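Local coordinates for 457aa long hypothetical protein (Pyrococcus horikoshii, PDB 2CSU) that is of unknown function but belongs to the succinyl-CoA ligase-like family, with a Rossmann-type CoA-binding domain followed by a flavodoxin-like domain and a related ligase-CoA domain, at residues 149-161 with 197-211. Numbering follows the deposited sequence.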
loop_
_atom_site.group_PDB
_atom_site.type_symbol
_atom_site.label_atom_id
_atom_site.label_comp_id
_atom_site.label_asym_id
_atom_site.label_seq_id
_atom_site.Cartn_x
_atom_site.Cartn_y
_atom_site.Cartn_z
ATOM N N LYS A 149 13.160 -13.790 1.383
ATOM C CA LYS A 149 14.045 -13.909 2.543
ATOM C C LYS A 149 14.020 -12.632 3.391
ATOM O O LYS A 149 13.927 -11.522 2.890
ATOM C CB LYS A 149 15.460 -14.159 2.022
ATOM C CG LYS A 149 16.320 -14.950 3.009
ATOM C CD LYS A 149 17.667 -15.347 2.404
ATOM C CE LYS A 149 18.606 -15.988 3.433
ATOM N NZ LYS A 149 19.203 -14.952 4.273
ATOM N N GLY A 150 14.058 -12.823 4.729
ATOM C CA GLY A 150 13.998 -11.665 5.616
ATOM C C GLY A 150 14.280 -12.039 7.074
ATOM O O GLY A 150 14.589 -13.171 7.419
ATOM N N ASN A 151 14.196 -11.012 7.947
ATOM C CA ASN A 151 14.538 -11.227 9.349
ATOM C C ASN A 151 13.353 -10.985 10.299
ATOM O O ASN A 151 13.515 -10.813 11.503
ATOM C CB ASN A 151 15.712 -10.312 9.708
ATOM C CG ASN A 151 16.939 -10.709 8.927
ATOM O OD1 ASN A 151 17.162 -10.268 7.801
ATOM N ND2 ASN A 151 17.785 -11.529 9.570
ATOM N N VAL A 152 12.133 -10.923 9.715
ATOM C CA VAL A 152 10.940 -10.866 10.550
ATOM C C VAL A 152 10.242 -12.230 10.647
ATOM O O VAL A 152 9.874 -12.840 9.654
ATOM C CB VAL A 152 9.968 -9.854 9.963
ATOM C CG1 VAL A 152 8.594 -10.063 10.596
ATOM C CG2 VAL A 152 10.445 -8.444 10.262
ATOM N N ALA A 153 10.070 -12.757 11.852
ATOM C CA ALA A 153 9.406 -14.038 12.031
ATOM C C ALA A 153 7.925 -13.711 12.157
ATOM O O ALA A 153 7.528 -12.936 13.029
ATOM C CB ALA A 153 9.919 -14.719 13.291
ATOM N N PHE A 154 7.106 -14.295 11.296
ATOM C CA PHE A 154 5.678 -14.002 11.322
ATOM C C PHE A 154 4.828 -15.198 11.739
ATOM O O PHE A 154 4.895 -16.263 11.126
ATOM C CB PHE A 154 5.255 -13.483 9.936
ATOM C CG PHE A 154 3.772 -13.247 9.778
ATOM C CD1 PHE A 154 3.026 -12.610 10.773
ATOM C CD2 PHE A 154 3.134 -13.604 8.595
ATOM C CE1 PHE A 154 1.664 -12.328 10.587
ATOM C CE2 PHE A 154 1.778 -13.327 8.397
ATOM C CZ PHE A 154 1.044 -12.682 9.403
ATOM N N ILE A 155 4.056 -15.015 12.806
ATOM C CA ILE A 155 3.162 -16.052 13.320
ATOM C C ILE A 155 1.718 -15.604 13.123
ATOM O O ILE A 155 1.277 -14.593 13.678
ATOM C CB ILE A 155 3.370 -16.313 14.827
ATOM C CG1 ILE A 155 4.816 -16.724 15.104
ATOM C CG2 ILE A 155 2.426 -17.432 15.293
ATOM C CD1 ILE A 155 5.127 -16.922 16.595
ATOM N N SER A 156 0.972 -16.358 12.336
ATOM C CA SER A 156 -0.403 -15.980 12.099
ATOM C C SER A 156 -1.418 -17.037 12.498
ATOM O O SER A 156 -1.285 -18.214 12.156
ATOM C CB SER A 156 -0.607 -15.600 10.636
ATOM O OG SER A 156 -1.979 -15.359 10.401
ATOM N N GLN A 157 -2.435 -16.596 13.230
ATOM C CA GLN A 157 -3.484 -17.488 13.675
ATOM C C GLN A 157 -4.531 -17.624 12.566
ATOM O O GLN A 157 -5.481 -18.371 12.692
ATOM C CB GLN A 157 -4.095 -16.944 14.971
ATOM C CG GLN A 157 -4.896 -17.945 15.787
ATOM C CD GLN A 157 -5.118 -17.475 17.226
ATOM O OE1 GLN A 157 -5.065 -16.275 17.517
ATOM N NE2 GLN A 157 -5.372 -18.425 18.125
ATOM N N SER A 158 -4.339 -16.895 11.474
ATOM C CA SER A 158 -5.232 -16.964 10.328
ATOM C C SER A 158 -4.407 -17.374 9.105
ATOM O O SER A 158 -3.517 -16.637 8.661
ATOM C CB SER A 158 -5.881 -15.609 10.064
ATOM O OG SER A 158 -6.554 -15.620 8.814
ATOM N N GLY A 159 -4.696 -18.556 8.572
ATOM C CA GLY A 159 -3.971 -19.048 7.417
ATOM C C GLY A 159 -4.227 -18.273 6.139
ATOM O O GLY A 159 -3.303 -18.078 5.346
ATOM N N ALA A 160 -5.466 -17.840 5.925
ATOM C CA ALA A 160 -5.811 -17.095 4.715
ATOM C C ALA A 160 -5.120 -15.739 4.741
ATOM O O ALA A 160 -4.596 -15.278 3.728
ATOM C CB ALA A 160 -7.317 -16.920 4.616
ATOM N N LEU A 161 -5.129 -15.093 5.903
ATOM C CA LEU A 161 -4.453 -13.811 6.023
ATOM C C LEU A 161 -2.953 -14.054 5.823
ATOM O O LEU A 161 -2.268 -13.262 5.191
ATOM C CB LEU A 161 -4.682 -13.190 7.398
ATOM C CG LEU A 161 -4.031 -11.815 7.440
ATOM C CD1 LEU A 161 -4.731 -10.919 6.401
ATOM C CD2 LEU A 161 -4.125 -11.219 8.839
ATOM N N LEU A 197 11.999 -18.397 19.387
ATOM C CA LEU A 197 12.441 -17.288 18.550
ATOM C C LEU A 197 13.248 -16.244 19.302
ATOM O O LEU A 197 13.993 -15.470 18.702
ATOM C CB LEU A 197 11.224 -16.629 17.887
ATOM C CG LEU A 197 10.508 -17.439 16.803
ATOM C CD1 LEU A 197 9.178 -16.790 16.457
ATOM C CD2 LEU A 197 11.399 -17.519 15.564
ATOM N N ALA A 198 13.100 -16.213 20.620
ATOM C CA ALA A 198 13.836 -15.254 21.424
ATOM C C ALA A 198 15.352 -15.407 21.267
ATOM O O ALA A 198 16.085 -14.431 21.423
ATOM C CB ALA A 198 13.455 -15.403 22.899
ATOM N N ASP A 199 15.820 -16.612 20.942
ATOM C CA ASP A 199 17.261 -16.844 20.832
ATOM C C ASP A 199 17.899 -17.066 19.465
ATOM O O ASP A 199 19.128 -17.086 19.355
ATOM C CB ASP A 199 17.667 -17.998 21.757
ATOM C CG ASP A 199 17.473 -17.654 23.215
ATOM O OD1 ASP A 199 17.813 -16.512 23.596
ATOM O OD2 ASP A 199 16.979 -18.515 23.972
ATOM N N THR A 200 17.103 -17.241 18.422
ATOM C CA THR A 200 17.707 -17.425 17.112
ATOM C C THR A 200 18.404 -16.113 16.743
ATOM O O THR A 200 18.233 -15.101 17.418
ATOM C CB THR A 200 16.648 -17.743 16.038
ATOM O OG1 THR A 200 15.524 -16.874 16.209
ATOM C CG2 THR A 200 16.198 -19.192 16.137
ATOM N N GLU A 201 19.198 -16.132 15.681
ATOM C CA GLU A 201 19.863 -14.888 15.313
ATOM C C GLU A 201 19.240 -14.256 14.065
ATOM O O GLU A 201 19.322 -13.059 13.827
ATOM C CB GLU A 201 21.339 -15.198 15.051
ATOM C CG GLU A 201 22.169 -15.223 16.336
ATOM C CD GLU A 201 23.639 -15.147 15.987
ATOM O OE1 GLU A 201 23.975 -14.511 14.998
ATOM O OE2 GLU A 201 24.439 -15.739 16.710
ATOM N N GLU A 202 18.635 -15.122 13.231
ATOM C CA GLU A 202 18.065 -14.637 11.980
ATOM C C GLU A 202 16.778 -13.842 12.213
ATOM O O GLU A 202 16.415 -12.952 11.455
ATOM C CB GLU A 202 17.780 -15.845 11.086
ATOM C CG GLU A 202 19.053 -16.422 10.464
ATOM C CD GLU A 202 19.602 -17.507 11.361
ATOM O OE1 GLU A 202 19.622 -17.315 12.569
ATOM O OE2 GLU A 202 20.011 -18.544 10.840
ATOM N N ASP A 203 16.057 -14.221 13.286
ATOM C CA ASP A 203 14.828 -13.506 13.609
ATOM C C ASP A 203 15.109 -12.261 14.453
ATOM O O ASP A 203 15.371 -12.324 15.648
ATOM C CB ASP A 203 13.904 -14.459 14.367
ATOM C CG ASP A 203 13.745 -15.745 13.569
ATOM O OD1 ASP A 203 13.055 -15.705 12.549
ATOM O OD2 ASP A 203 14.315 -16.759 13.962
ATOM N N LYS A 204 15.094 -11.099 13.775
ATOM C CA LYS A 204 15.356 -9.849 14.479
ATOM C C LYS A 204 14.102 -9.331 15.190
ATOM O O LYS A 204 14.159 -8.583 16.157
ATOM C CB LYS A 204 15.841 -8.820 13.457
ATOM C CG LYS A 204 17.357 -8.880 13.250
ATOM C CD LYS A 204 17.795 -8.217 11.942
ATOM C CE LYS A 204 19.097 -8.809 11.391
ATOM N NZ LYS A 204 19.923 -7.745 10.823
ATOM N N ALA A 205 12.938 -9.731 14.643
ATOM C CA ALA A 205 11.677 -9.309 15.244
ATOM C C ALA A 205 10.575 -10.350 15.028
ATOM O O ALA A 205 10.652 -11.217 14.167
ATOM C CB ALA A 205 11.269 -7.981 14.607
ATOM N N ILE A 206 9.538 -10.264 15.884
ATOM C CA ILE A 206 8.413 -11.184 15.756
ATOM C C ILE A 206 7.103 -10.437 15.497
ATOM O O ILE A 206 6.739 -9.507 16.204
ATOM C CB ILE A 206 8.302 -11.989 17.051
ATOM C CG1 ILE A 206 9.652 -12.620 17.404
ATOM C CG2 ILE A 206 7.283 -13.129 16.869
ATOM C CD1 ILE A 206 9.698 -13.130 18.845
ATOM N N ALA A 207 6.408 -10.812 14.430
ATOM C CA ALA A 207 5.153 -10.173 14.072
ATOM C C ALA A 207 4.080 -11.199 14.383
ATOM O O ALA A 207 4.254 -12.383 14.084
ATOM C CB ALA A 207 5.139 -9.815 12.584
ATOM N N LEU A 208 2.985 -10.759 14.999
ATOM C CA LEU A 208 1.921 -11.688 15.350
ATOM C C LEU A 208 0.550 -11.249 14.864
ATOM O O LEU A 208 0.209 -10.076 14.956
ATOM C CB LEU A 208 1.836 -11.860 16.878
ATOM C CG LEU A 208 2.989 -12.405 17.735
ATOM C CD1 LEU A 208 2.566 -12.378 19.209
ATOM C CD2 LEU A 208 3.334 -13.830 17.323
ATOM N N TYR A 209 -0.220 -12.187 14.319
ATOM C CA TYR A 209 -1.598 -11.891 13.944
ATOM C C TYR A 209 -2.382 -12.756 14.915
ATOM O O TYR A 209 -2.483 -13.971 14.736
ATOM C CB TYR A 209 -1.969 -12.312 12.526
ATOM C CG TYR A 209 -3.466 -12.116 12.300
ATOM C CD1 TYR A 209 -4.001 -10.837 12.161
ATOM C CD2 TYR A 209 -4.345 -13.199 12.299
ATOM C CE1 TYR A 209 -5.370 -10.626 12.025
ATOM C CE2 TYR A 209 -5.733 -13.005 12.165
ATOM C CZ TYR A 209 -6.234 -11.707 12.027
ATOM O OH TYR A 209 -7.584 -11.477 11.897
ATOM N N ILE A 210 -2.930 -12.126 15.945
ATOM C CA ILE A 210 -3.666 -12.841 16.974
ATOM C C ILE A 210 -5.176 -12.724 16.920
ATOM O O ILE A 210 -5.730 -11.635 16.773
ATOM C CB ILE A 210 -3.243 -12.372 18.387
ATOM C CG1 ILE A 210 -1.731 -12.527 18.568
ATOM C CG2 ILE A 210 -4.008 -13.155 19.440
ATOM C CD1 ILE A 210 -1.171 -11.706 19.700
ATOM N N GLU A 211 -5.833 -13.868 17.044
ATOM C CA GLU A 211 -7.278 -13.914 17.096
ATOM C C GLU A 211 -7.557 -14.135 18.579
ATOM O O GLU A 211 -8.505 -13.585 19.130
ATOM C CB GLU A 211 -7.809 -15.063 16.240
ATOM C CG GLU A 211 -7.955 -14.668 14.779
ATOM C CD GLU A 211 -8.397 -15.810 13.894
ATOM O OE1 GLU A 211 -8.878 -16.830 14.426
ATOM O OE2 GLU A 211 -8.273 -15.675 12.658
HETATM O O HOH W 1 -7.777 -20.036 13.638
#
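Strands 152-156 and 205-210 run parallel, the axes of these short segments 21° apart, and trade backbone hydrogen bonds from Lys204 N to Asn151 O (2.8 Å) through Gln157 N to Tyr209 O. At either end of the pairing a side-chain amide bonds to the backbone of the other segment. Asn151 ND2 donates to Glu202 O (2.7 Å) on a lone pair in the carbonyl plane, while the aliphatic part of Lys204 runs alongside the Asn151 side chain. At the other end the extended Gln157 chain, its CG anti to the backbone N (chi1 -162°), carries OE1 to Glu211 N at 2.6 Å; Gly212 N binds the same oxygen, so two backbone amides grip it.

Ala153, Ile155 and Leu208 share one face of the sheet. Leu208 CD2 lies against Ile155 CB at 3.5 Å, and the tip of Ile155 meets Leu197 CD1. Asp203 OD1 rests 3.4 Å from Ala153 CB but is hydrogen-bonded to Ser177 OG on strand 175-181. On the reverse face, Phe154 and Tyr209 lie side by side, CE1 of the phenylalanine near CB of the tyrosine. Leu161 CD2 sits over one face of the Tyr209 ring, a CH-pi contact 3.5 Å from the centroid, and Ser158 CB touches Tyr209 CE2 at 3.3 Å. Ser158 also N-caps the helix, accepting from Leu161 N.

Within this flavodoxin-like domain the pair is central to the sheet, with 175-181 beside 152-156 and 232-236 beside 205-210. Helix 190-197 covers the Ile155 and Leu208 face, helix 276-283 packs on Phe154 and Ala207, and Gly304 of the second subunit reaches Ser158 and Tyr209.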